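Local coordinates for DNA replication and repair protein RecF (Caldanaerobacter subterraneus subsp. tengcongensis, PDB 5Z69) that binds ATP and probably single-stranded DNA, and acts as an ATP-switched recombination mediator of the RecFOR pathway in DNA repair, at residues 255-258 with 259-262. Residues are numbered along the deposited sequence; the frame is centred on the assembly and turned at random.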
# COMPACT_ATOMS: atom_id res chain seq x y z
N THR A 255 -2.94 -19.61 3.50
CA THR A 255 -3.70 -20.72 2.94
C THR A 255 -4.21 -20.39 1.53
O THR A 255 -4.11 -21.20 0.62
CB THR A 255 -4.89 -21.10 3.85
OG1 THR A 255 -4.41 -21.38 5.17
CG2 THR A 255 -5.61 -22.34 3.30
N LYS A 256 -4.74 -19.18 1.37
CA LYS A 256 -5.25 -18.73 0.07
C LYS A 256 -4.15 -18.48 -0.96
O LYS A 256 -4.43 -18.27 -2.14
CB LYS A 256 -6.08 -17.46 0.25
CG LYS A 256 -7.42 -17.70 0.93
CD LYS A 256 -7.91 -16.46 1.67
N SER A 257 -2.90 -18.52 -0.51
CA SER A 257 -1.79 -18.13 -1.37
C SER A 257 -1.10 -19.34 -2.01
O SER A 257 -0.17 -19.19 -2.81
CB SER A 257 -0.77 -17.32 -0.55
OG SER A 257 0.19 -16.71 -1.39
N LEU A 258 -1.58 -20.53 -1.67
CA LEU A 258 -0.85 -21.75 -1.93
C LEU A 258 -0.51 -21.95 -3.42
O LEU A 258 0.63 -22.26 -3.76
CB LEU A 258 -1.65 -22.95 -1.39
CG LEU A 258 -1.03 -24.35 -1.43
CD1 LEU A 258 -1.55 -25.18 -0.27
CD2 LEU A 258 -1.36 -25.06 -2.72
N THR A 259 -1.50 -21.78 -4.29
CA THR A 259 -1.29 -21.96 -5.72
C THR A 259 -0.30 -20.95 -6.25
O THR A 259 0.63 -21.30 -6.97
CB THR A 259 -2.60 -21.83 -6.51
OG1 THR A 259 -3.50 -22.85 -6.08
CG2 THR A 259 -2.34 -21.96 -8.02
N LEU A 260 -0.50 -19.70 -5.87
CA LEU A 260 0.42 -18.64 -6.27
C LEU A 260 1.85 -18.94 -5.81
O LEU A 260 2.81 -18.76 -6.57
CB LEU A 260 -0.02 -17.30 -5.71
CG LEU A 260 0.96 -16.17 -6.05
CD1 LEU A 260 0.60 -15.53 -7.38
CD2 LEU A 260 1.02 -15.14 -4.93
N ASP A 261 1.99 -19.40 -4.57
CA ASP A 261 3.32 -19.65 -4.00
C ASP A 261 4.02 -20.81 -4.71
O ASP A 261 5.24 -20.80 -4.91
CB ASP A 261 3.20 -19.92 -2.50
CG ASP A 261 2.86 -18.66 -1.70
OD1 ASP A 261 2.92 -17.54 -2.27
OD2 ASP A 261 2.53 -18.78 -0.50
N LEU A 262 3.24 -21.81 -5.10
CA LEU A 262 3.78 -22.94 -5.85
C LEU A 262 4.27 -22.49 -7.22
O LEU A 262 5.23 -23.04 -7.76
CB LEU A 262 2.73 -24.04 -6.00
CG LEU A 262 2.57 -24.83 -4.70
CD1 LEU A 262 1.41 -25.76 -4.82
CD2 LEU A 262 3.85 -25.60 -4.39
O HOH W 1 -2.96 -19.02 -4.58
O HOH W 2 2.15 -16.71 0.76
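Ser257 carries OG anti to its main-chain nitrogen (chi1 -169°), whereas Asp261, one helical turn on, turns CG beside its own N (chi1 -71°); together these torsions bring hydroxyl and carboxylate to the same flank, with Ser257 OG 3.0 Å from Asp261 OD1. The two groups share a water: it lies 2.9 Å from Ser257 OG and donates to Asp261 OD2 at the short distance of 2.5 Å. OD2 also forms a salt bridge with Arg169 of helix 153-177, and OD1 accepts from the backbone N of Gln268, so both carboxylate oxygens have partners beyond this turn. Such a grip should restrict rotation of the group, and the arginine would be expected to favour its charged form. Along the backbone, Asp261 N donates to Ser257 O at 2.8 Å and Leu262 N to Leu258 O at 3.0 Å. Both are i to i+4 bonds, evidence of alpha-helical geometry from this point. Leu258 and Leu262 run side by side in the same direction, branch against branch, Leu258 CD2 meeting Leu262 CD1 at 3.5 Å. Leu262 continues onto Leu173 and Ile176 of helix 153-177. At the break between helices, a second water spans the backbone, donating to Lys256 O and accepting from Leu260 N, 2.9 Å from each. Leu260 packs on Glu228 of the second subunit. Between helices 243-256 and 258-264, the arrangement is that of a short, water-bridged link between two consecutive helices, held against helix 153-177, well away from the ATP site.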